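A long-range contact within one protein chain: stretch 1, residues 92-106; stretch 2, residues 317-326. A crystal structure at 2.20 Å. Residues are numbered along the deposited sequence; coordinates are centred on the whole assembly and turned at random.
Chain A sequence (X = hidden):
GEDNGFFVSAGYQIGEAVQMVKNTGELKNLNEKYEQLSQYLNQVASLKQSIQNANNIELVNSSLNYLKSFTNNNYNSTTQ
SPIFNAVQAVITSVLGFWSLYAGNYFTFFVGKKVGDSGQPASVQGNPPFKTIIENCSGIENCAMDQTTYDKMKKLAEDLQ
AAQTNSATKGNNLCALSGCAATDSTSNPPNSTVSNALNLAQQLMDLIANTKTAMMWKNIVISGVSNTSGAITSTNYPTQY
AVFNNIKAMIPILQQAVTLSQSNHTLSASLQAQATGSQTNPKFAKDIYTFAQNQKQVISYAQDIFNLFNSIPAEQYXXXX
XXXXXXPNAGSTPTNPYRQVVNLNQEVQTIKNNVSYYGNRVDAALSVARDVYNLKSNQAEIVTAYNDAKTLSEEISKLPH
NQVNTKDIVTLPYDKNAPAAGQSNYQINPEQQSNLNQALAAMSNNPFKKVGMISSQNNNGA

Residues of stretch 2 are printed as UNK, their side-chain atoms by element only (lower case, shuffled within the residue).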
ATOM      1  N   THR A  92       2.881 -11.383   1.871  1.00 35.67           N
ATOM      2  CA  THR A  92       2.015 -12.546   1.951  1.00 33.12           C
ATOM      3  C   THR A  92       1.315 -12.800   0.602  1.00 38.82           C
ATOM      4  O   THR A  92       1.180 -13.948   0.153  1.00 32.93           O
ATOM      5  CB  THR A  92       0.950 -12.345   2.999  1.00 37.74           C
ATOM      6  OG1 THR A  92       1.590 -12.222   4.274  1.00 40.46           O
ATOM      7  CG2 THR A  92       0.010 -13.524   3.031  1.00 31.69           C
ATOM      8  N   SER A  93       0.901 -11.719  -0.068  1.00 28.84           N
ATOM      9  CA  SER A  93       0.167 -11.900  -1.294  1.00 38.83           C
ATOM     10  C   SER A  93       1.129 -12.312  -2.455  1.00 40.53           C
ATOM     11  O   SER A  93       0.763 -13.090  -3.350  1.00 32.40           O
ATOM     12  CB  SER A  93      -0.725 -10.694  -1.578  1.00 34.93           C
ATOM     13  OG  SER A  93       0.046  -9.635  -1.980  1.00 53.02           O
ATOM     14  N   VAL A  94       2.354 -11.779  -2.442  1.00 32.51           N
ATOM     15  CA  VAL A  94       3.352 -12.207  -3.415  1.00 31.89           C
ATOM     16  C   VAL A  94       3.651 -13.704  -3.248  1.00 33.66           C
ATOM     17  O   VAL A  94       3.699 -14.472  -4.235  1.00 31.80           O
ATOM     18  CB  VAL A  94       4.671 -11.391  -3.274  1.00 32.13           C
ATOM     19  CG1 VAL A  94       5.774 -12.035  -4.116  1.00 25.53           C
ATOM     20  CG2 VAL A  94       4.460  -9.930  -3.679  1.00 25.75           C
ATOM     21  N   LEU A  95       3.868 -14.154  -2.017  1.00 32.60           N
ATOM     22  CA  LEU A  95       4.158 -15.591  -1.790  1.00 31.87           C
ATOM     23  C   LEU A  95       2.881 -16.408  -2.052  1.00 33.26           C
ATOM     24  O   LEU A  95       2.933 -17.552  -2.447  1.00 35.34           O
ATOM     25  CB  LEU A  95       4.653 -15.811  -0.357  1.00 27.38           C
ATOM     26  CG  LEU A  95       6.082 -15.301  -0.134  1.00 32.29           C
ATOM     27  CD1 LEU A  95       6.460 -15.300   1.365  1.00 33.30           C
ATOM     28  CD2 LEU A  95       7.054 -16.151  -0.966  1.00 31.47           C
ATOM     29  N   GLY A  96       1.714 -15.811  -1.834  1.00 32.52           N
ATOM     30  CA  GLY A  96       0.451 -16.463  -2.156  1.00 29.02           C
ATOM     31  C   GLY A  96       0.330 -16.647  -3.646  1.00 32.98           C
ATOM     32  O   GLY A  96      -0.037 -17.726  -4.115  1.00 30.50           O
ATOM     33  N   PHE A  97       0.641 -15.617  -4.412  1.00 31.70           N
ATOM     34  CA  PHE A  97       0.603 -15.778  -5.845  1.00 31.44           C
ATOM     35  C   PHE A  97       1.598 -16.836  -6.324  1.00 33.26           C
ATOM     36  O   PHE A  97       1.305 -17.688  -7.177  1.00 33.68           O
ATOM     37  CB  PHE A  97       0.829 -14.458  -6.579  1.00 30.44           C
ATOM     38  CG  PHE A  97       0.809 -14.627  -8.056  1.00 39.09           C
ATOM     39  CD1 PHE A  97      -0.393 -14.670  -8.741  1.00 33.77           C
ATOM     40  CD2 PHE A  97       1.986 -14.835  -8.769  1.00 33.29           C
ATOM     41  CE1 PHE A  97      -0.422 -14.875 -10.112  1.00 35.05           C
ATOM     42  CE2 PHE A  97       1.968 -15.044 -10.134  1.00 39.54           C
ATOM     43  CZ  PHE A  97       0.765 -15.051 -10.821  1.00 43.54           C
ATOM     44  N   TRP A  98       2.813 -16.768  -5.792  1.00 30.06           N
ATOM     45  CA  TRP A  98       3.834 -17.765  -6.160  1.00 28.25           C
ATOM     46  C   TRP A  98       3.310 -19.155  -5.899  1.00 29.92           C
ATOM     47  O   TRP A  98       3.489 -20.109  -6.686  1.00 31.27           O
ATOM     48  CB  TRP A  98       5.122 -17.537  -5.336  1.00 29.57           C
ATOM     49  CG  TRP A  98       6.035 -18.669  -5.536  1.00 30.74           C
ATOM     50  CD1 TRP A  98       6.238 -19.722  -4.694  1.00 33.07           C
ATOM     51  CD2 TRP A  98       6.855 -18.923  -6.726  1.00 35.38           C
ATOM     52  NE1 TRP A  98       7.147 -20.605  -5.248  1.00 36.38           N
ATOM     53  CE2 TRP A  98       7.554 -20.158  -6.481  1.00 34.84           C
ATOM     54  CE3 TRP A  98       7.050 -18.264  -7.934  1.00 29.45           C
ATOM     55  CZ2 TRP A  98       8.442 -20.712  -7.413  1.00 30.75           C
ATOM     56  CZ3 TRP A  98       7.947 -18.805  -8.867  1.00 30.88           C
ATOM     57  CH2 TRP A  98       8.630 -20.019  -8.597  1.00 31.28           C
ATOM     58  N   SER A  99       2.647 -19.302  -4.770  1.00 27.03           N
ATOM     59  CA  SER A  99       2.034 -20.588  -4.394  1.00 27.84           C
ATOM     60  C   SER A  99       1.004 -21.060  -5.448  1.00 34.81           C
ATOM     61  O   SER A  99       0.955 -22.271  -5.786  1.00 32.98           O
ATOM     62  CB  SER A  99       1.379 -20.427  -3.049  1.00 29.59           C
ATOM     63  OG  SER A  99       0.930 -21.661  -2.628  1.00 42.51           O
ATOM     64  N   LEU A 100       0.223 -20.133  -6.028  1.00 32.26           N
ATOM     65  CA  LEU A 100      -0.763 -20.490  -7.065  1.00 28.38           C
ATOM     66  C   LEU A 100      -0.062 -20.831  -8.365  1.00 34.72           C
ATOM     67  O   LEU A 100      -0.326 -21.877  -8.993  1.00 30.11           O
ATOM     68  CB  LEU A 100      -1.734 -19.329  -7.337  1.00 26.80           C
ATOM     69  CG  LEU A 100      -2.762 -19.010  -6.293  1.00 32.90           C
ATOM     70  CD1 LEU A 100      -3.549 -17.753  -6.734  1.00 35.35           C
ATOM     71  CD2 LEU A 100      -3.695 -20.233  -6.051  1.00 35.47           C
ATOM     72  N   TYR A 101       0.774 -19.883  -8.803  1.00 30.33           N
ATOM     73  CA  TYR A 101       1.502 -19.956 -10.071  1.00 26.94           C
ATOM     74  C   TYR A 101       2.424 -21.199 -10.149  1.00 29.16           C
ATOM     75  O   TYR A 101       2.461 -21.934 -11.178  1.00 29.06           O
ATOM     76  CB  TYR A 101       2.287 -18.683 -10.155  1.00 25.95           C
ATOM     77  CG  TYR A 101       3.295 -18.528 -11.273  1.00 33.70           C
ATOM     78  CD1 TYR A 101       2.896 -18.292 -12.570  1.00 29.15           C
ATOM     79  CD2 TYR A 101       4.697 -18.492 -10.993  1.00 28.31           C
ATOM     80  CE1 TYR A 101       3.806 -18.058 -13.595  1.00 29.18           C
ATOM     81  CE2 TYR A 101       5.620 -18.252 -12.008  1.00 31.32           C
ATOM     82  CZ  TYR A 101       5.170 -18.042 -13.293  1.00 35.06           C
ATOM     83  OH  TYR A 101       6.092 -17.786 -14.310  1.00 31.74           O
ATOM     84  N   ALA A 102       3.154 -21.442  -9.057  1.00 30.38           N
ATOM     85  CA  ALA A 102       4.148 -22.505  -9.012  1.00 28.36           C
ATOM     86  C   ALA A 102       3.836 -23.401  -7.817  1.00 33.96           C
ATOM     87  O   ALA A 102       3.059 -24.365  -7.946  1.00 32.88           O
ATOM     88  CB  ALA A 102       5.567 -21.911  -8.895  1.00 25.03           C
ATOM     89  N   GLY A 103       4.470 -23.144  -6.662  1.00 28.63           N
ATOM     90  CA  GLY A 103       4.090 -23.849  -5.453  1.00 25.69           C
ATOM     91  C   GLY A 103       4.351 -25.337  -5.565  1.00 34.37           C
ATOM     92  O   GLY A 103       5.405 -25.752  -6.077  1.00 35.39           O
ATOM     93  N   ASN A 104       3.373 -26.147  -5.137  1.00 33.13           N
ATOM     94  CA  ASN A 104       3.540 -27.583  -5.083  1.00 28.96           C
ATOM     95  C   ASN A 104       3.088 -28.282  -6.351  1.00 34.15           C
ATOM     96  O   ASN A 104       3.166 -29.508  -6.460  1.00 35.93           O
ATOM     97  CB  ASN A 104       2.878 -28.176  -3.857  1.00 34.99           C
ATOM     98  CG  ASN A 104       1.321 -27.892  -3.854  1.00 43.72           C
ATOM     99  OD1 ASN A 104       0.730 -27.591  -4.893  1.00 51.42           O
ATOM    100  ND2 ASN A 104       0.700 -27.967  -2.705  1.00 48.68           N
ATOM    101  N   TYR A 105       2.612 -27.503  -7.330  1.00 30.48           N
ATOM    102  CA  TYR A 105       2.164 -28.075  -8.595  1.00 26.76           C
ATOM    103  C   TYR A 105       1.988 -26.931  -9.571  1.00 32.67           C
ATOM    104  O   TYR A 105       0.993 -26.175  -9.472  1.00 32.37           O
ATOM    105  CB  TYR A 105       0.849 -28.843  -8.370  1.00 25.50           C
ATOM    106  CG  TYR A 105       0.422 -29.635  -9.565  1.00 29.42           C
ATOM    107  CD1 TYR A 105       0.993 -30.893  -9.859  1.00 31.74           C
ATOM    108  CD2 TYR A 105      -0.564 -29.167 -10.401  1.00 27.92           C
ATOM    109  CE1 TYR A 105       0.602 -31.624 -10.978  1.00 25.87           C
ATOM    110  CE2 TYR A 105      -0.970 -29.897 -11.514  1.00 28.36           C
ATOM    111  CZ  TYR A 105      -0.394 -31.096 -11.795  1.00 29.19           C
ATOM    112  OH  TYR A 105      -0.802 -31.755 -12.914  1.00 32.00           O
ATOM    113  N   PHE A 106       2.936 -26.773 -10.497  1.00 28.88           N
ATOM    114  CA  PHE A 106       3.010 -25.574 -11.322  1.00 32.35           C
ATOM    115  C   PHE A 106       1.845 -25.450 -12.322  1.00 27.50           C
ATOM    116  O   PHE A 106       1.259 -26.433 -12.726  1.00 28.01           O
ATOM    117  CB  PHE A 106       4.313 -25.517 -12.140  1.00 27.68           C
ATOM    118  CG  PHE A 106       5.574 -25.902 -11.354  1.00 27.68           C
ATOM    119  CD1 PHE A 106       5.622 -25.720  -9.970  1.00 28.57           C
ATOM    120  CD2 PHE A 106       6.678 -26.401 -12.031  1.00 28.64           C
ATOM    121  CE1 PHE A 106       6.764 -26.065  -9.230  1.00 32.49           C
ATOM    122  CE2 PHE A 106       7.872 -26.736 -11.287  1.00 26.58           C
ATOM    123  CZ  PHE A 106       7.889 -26.592  -9.889  1.00 31.67           C
ATOM    124  N   UNK A 317     -10.250 -15.053  -4.168  1.00 37.58           N
ATOM    125  CA  UNK A 317     -10.590 -16.284  -3.445  1.00 39.31           C
ATOM    126  C   UNK A 317      -9.480 -17.330  -3.640  1.00 39.57           C
ATOM    127  O   UNK A 317      -9.117 -18.027  -2.706  1.00 39.49           O
ATOM    128  n   UNK A 317     -13.561 -16.816   0.301  1.00100.12           N
ATOM    129  c   UNK A 317     -12.404 -18.127  -3.259  1.00 56.48           C
ATOM    130  c   UNK A 317     -12.499 -18.063  -1.727  1.00 85.37           C
ATOM    131  c   UNK A 317     -11.978 -16.836  -3.896  1.00 41.92           C
ATOM    132  c   UNK A 317     -13.584 -17.109  -1.193  1.00 98.42           C
ATOM    133  N   UNK A 318      -8.967 -17.471  -4.863  1.00 37.75           N
ATOM    134  CA  UNK A 318      -7.871 -18.427  -5.152  1.00 35.05           C
ATOM    135  C   UNK A 318      -6.631 -18.039  -4.319  1.00 37.00           C
ATOM    136  O   UNK A 318      -6.031 -18.883  -3.673  1.00 39.99           O
ATOM    137  c   UNK A 318      -7.561 -20.518  -7.972  1.00 31.87           C
ATOM    138  c   UNK A 318      -8.212 -19.374  -7.470  1.00 35.27           C
ATOM    139  c   UNK A 318      -8.208 -21.412  -8.784  1.00 31.62           C
ATOM    140  c   UNK A 318      -9.587 -19.206  -7.805  1.00 37.17           C
ATOM    141  o   UNK A 318     -10.186 -22.193  -9.911  1.00 35.72           O
ATOM    142  c   UNK A 318      -9.549 -21.230  -9.105  1.00 35.87           C
ATOM    143  c   UNK A 318      -7.493 -18.409  -6.620  1.00 31.17           C
ATOM    144  c   UNK A 318     -10.223 -20.148  -8.643  1.00 37.46           C
ATOM    145  N   UNK A 319      -6.300 -16.762  -4.312  1.00 29.16           N
ATOM    146  CA  UNK A 319      -5.181 -16.246  -3.539  1.00 33.68           C
ATOM    147  C   UNK A 319      -5.350 -16.559  -2.041  1.00 41.70           C
ATOM    148  O   UNK A 319      -4.433 -17.071  -1.400  1.00 44.36           O
ATOM    149  c   UNK A 319      -2.559 -14.478  -3.798  1.00 37.98           C
ATOM    150  c   UNK A 319      -3.896 -14.008  -3.142  1.00 35.81           C
ATOM    151  c   UNK A 319      -4.083 -12.513  -3.412  1.00 38.41           C
ATOM    152  c   UNK A 319      -5.093 -14.741  -3.737  1.00 31.73           C
ATOM    153  N   UNK A 320      -6.512 -16.265  -1.467  1.00 40.07           N
ATOM    154  CA  UNK A 320      -6.761 -16.539  -0.042  1.00 34.46           C
ATOM    155  C   UNK A 320      -6.665 -18.017   0.257  1.00 43.86           C
ATOM    156  O   UNK A 320      -6.309 -18.397   1.369  1.00 51.69           O
ATOM    157  c   UNK A 320      -9.721 -14.391   1.022  1.00 79.73           C
ATOM    158  c   UNK A 320      -8.317 -14.712   0.562  1.00 51.39           C
ATOM    159  o   UNK A 320      -9.872 -13.534   1.973  1.00 85.51           O
ATOM    160  o   UNK A 320     -10.650 -15.000   0.384  1.00 80.38           O
ATOM    161  c   UNK A 320      -8.201 -16.150   0.317  1.00 37.72           C
ATOM    162  N   UNK A 321      -6.994 -18.862  -0.719  1.00 38.60           N
ATOM    163  CA  UNK A 321      -7.089 -20.304  -0.441  1.00 37.41           C
ATOM    164  C   UNK A 321      -5.894 -21.061  -1.014  1.00 45.50           C
ATOM    165  O   UNK A 321      -5.895 -22.300  -1.093  1.00 41.53           O
ATOM    166  c   UNK A 321      -8.397 -20.869  -0.967  1.00 34.18           C
ATOM    167  n   UNK A 321     -11.351 -21.041   2.747  1.00 84.19           N
ATOM    168  c   UNK A 321     -11.210 -20.297   1.487  1.00 65.88           C
ATOM    169  c   UNK A 321      -9.858 -20.766   0.997  1.00 51.78           C
ATOM    170  c   UNK A 321      -9.637 -20.264  -0.354  1.00 42.77           C
ATOM    171  N   UNK A 322      -4.874 -20.318  -1.452  1.00 41.90           N
ATOM    172  CA  UNK A 322      -3.740 -20.906  -2.191  1.00 41.57           C
ATOM    173  C   UNK A 322      -3.092 -22.021  -1.377  1.00 45.55           C
ATOM    174  O   UNK A 322      -2.534 -22.946  -1.945  1.00 46.98           O
ATOM    175  c   UNK A 322      -2.704 -19.822  -2.563  1.00 38.39           C
ATOM    176  N   UNK A 323      -3.207 -21.949  -0.042  1.00 48.22           N
ATOM    177  CA  UNK A 323      -2.546 -22.908   0.812  1.00 48.87           C
ATOM    178  C   UNK A 323      -3.244 -24.250   0.763  1.00 55.75           C
ATOM    179  O   UNK A 323      -2.690 -25.229   1.260  1.00 55.25           O
ATOM    180  c   UNK A 323      -5.974 -21.325   3.417  1.00 58.51           C
ATOM    181  c   UNK A 323      -3.827 -22.409   2.955  1.00 55.44           C
ATOM    182  c   UNK A 323      -2.474 -22.414   2.258  1.00 47.71           C
ATOM    183  c   UNK A 323      -4.719 -21.349   2.779  1.00 54.13           C
ATOM    184  c   UNK A 323      -4.231 -23.464   3.768  1.00 55.96           C
ATOM    185  o   UNK A 323      -7.560 -22.348   4.833  1.00 76.43           O
ATOM    186  c   UNK A 323      -6.325 -22.362   4.213  1.00 62.55           C
ATOM    187  c   UNK A 323      -5.469 -23.434   4.397  1.00 61.10           C
ATOM    188  N   UNK A 324      -4.446 -24.307   0.190  1.00 50.46           N
ATOM    189  CA  UNK A 324      -5.206 -25.550   0.070  1.00 48.85           C
ATOM    190  C   UNK A 324      -4.942 -26.231  -1.279  1.00 51.01           C
ATOM    191  O   UNK A 324      -5.495 -27.284  -1.569  1.00 50.30           O
ATOM    192  c   UNK A 324      -8.461 -24.321   1.713  1.00 52.10           C
ATOM    193  c   UNK A 324      -7.058 -24.889   1.650  1.00 55.80           C
ATOM    194  c   UNK A 324      -6.724 -25.294   0.218  1.00 45.60           C
ATOM    195  c   UNK A 324      -6.879 -26.064   2.611  1.00 52.12           C
ATOM    196  N   UNK A 325      -4.117 -25.623  -2.109  1.00 44.38           N
ATOM    197  CA  UNK A 325      -3.806 -26.204  -3.407  1.00 41.53           C
ATOM    198  C   UNK A 325      -3.239 -27.605  -3.268  1.00 55.13           C
ATOM    199  O   UNK A 325      -2.366 -27.823  -2.441  1.00 65.10           O
ATOM    200  c   UNK A 325      -2.572 -25.686  -5.573  1.00 40.17           C
ATOM    201  c   UNK A 325      -2.863 -25.306  -4.151  1.00 38.61           C
ATOM    202  c   UNK A 325      -1.672 -24.587  -6.169  1.00 38.03           C
ATOM    203  n   UNK A 325       0.079 -24.221  -7.895  1.00 26.24           N
ATOM    204  c   UNK A 325      -0.979 -25.126  -7.417  1.00 30.68           C
ATOM    205  N   UNK A 326      -3.774 -28.581  -3.999  1.00 52.04           N
ATOM    206  CA  UNK A 326      -3.233 -29.931  -3.929  1.00 54.96           C
ATOM    207  C   UNK A 326      -2.766 -30.374  -5.275  1.00 48.72           C
ATOM    208  O   UNK A 326      -3.359 -30.020  -6.283  1.00 51.47           O
ATOM    209  c   UNK A 326      -4.209 -30.938  -3.374  1.00 59.27           C
ATOM    210  c   UNK A 326      -4.488 -30.627  -1.841  1.00 67.84           C
ATOM    211  c   UNK A 326      -6.776 -31.268  -3.424  1.00 54.68           C
ATOM    212  c   UNK A 326      -5.468 -30.981  -4.212  1.00 46.10           C
TER

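Position 317 carries four carbons in a row ending in a nitrogen, a lysine; the chain stays out of reach of stretch 1. Lys317 is spent locally, as a later salt bridge will make plain.

Position 318 has one carbon leading to a six-carbon ring that bears an oxygen. Its CB lies 4.0 Å from Leu100 CD1, its backbone O is 3.6 Å from Leu100 CD2, and that same CD2 sits at the ring edge, near its plane. The residue is a tyrosine, Tyr318.

Position 319 shows four carbons forked at the second, with one methyl of the fork lying along the helix backbone near Ser93 O and Phe97 N, where Gly96 offers no side chain. This is leucine. Leu319 CD1 comes within 3.6 Å of Ser93 O and 3.5 Å of Phe97 N. An ideal CB on Gly96 would stand 3.1 Å from Leu319 CD1, so the bare glycine makes room for this methyl.

Position 320 has three carbons, the third carrying two oxygens: glutamate. It stays out of reach of stretch 1, and Lys317 NZ reaches Glu320 OE1 at 3.4 Å in a salt bridge whose hydrogen bond is weak.

Position 321, again four carbons in a row ending in nitrogen, is lysine. Lys321 points away from stretch 1 and is the first residue after the helix to leave helical phi/psi.

Position 322 has a single side-chain carbon that points toward stretch 1, its CB 3.6 Å from Leu100 CD2 and 3.7 Å from Gly96 O. It is alanine, and so small a residue suits this close approach.

Position 323 is a ring of six carbons on one carbon, bearing an oxygen: tyrosine, directed away. Position 324, four carbons forked at the second, is leucine and also points away.

Position 325 has four carbons in a row ending in nitrogen, and that nitrogen sits among backbone oxygens of stretch 1. This is lysine, extended with all four chi angles t. Lys325 NZ donates to Leu100 O at 2.6 Å, Tyr105 O at 2.7 Å, and Ser99 O and Ala102 O at 3.0 Å each; with three protons for four acceptors, at least one must be shared.

Position 326 has four carbons forked at the first, one arm two carbons long: isoleucine, its side chain turned away.

The contact works in two parts. Apolar packing sets Leu319 and Ala322 against Gly96 and Leu100, while at the last turn of the helix and the type II' turn that follows the buried Lys325 gathers four backbone carbonyls, one of which, Ala102 O, also takes the turn's own hydrogen bond. Asn104 ND2 returns a hydrogen bond to Lys325 O at 3.1 Å, so the lysine is held from both ends, by its backbone O and its ammonium group.

Stretch 2 (317-326) KYLEKAYLKI
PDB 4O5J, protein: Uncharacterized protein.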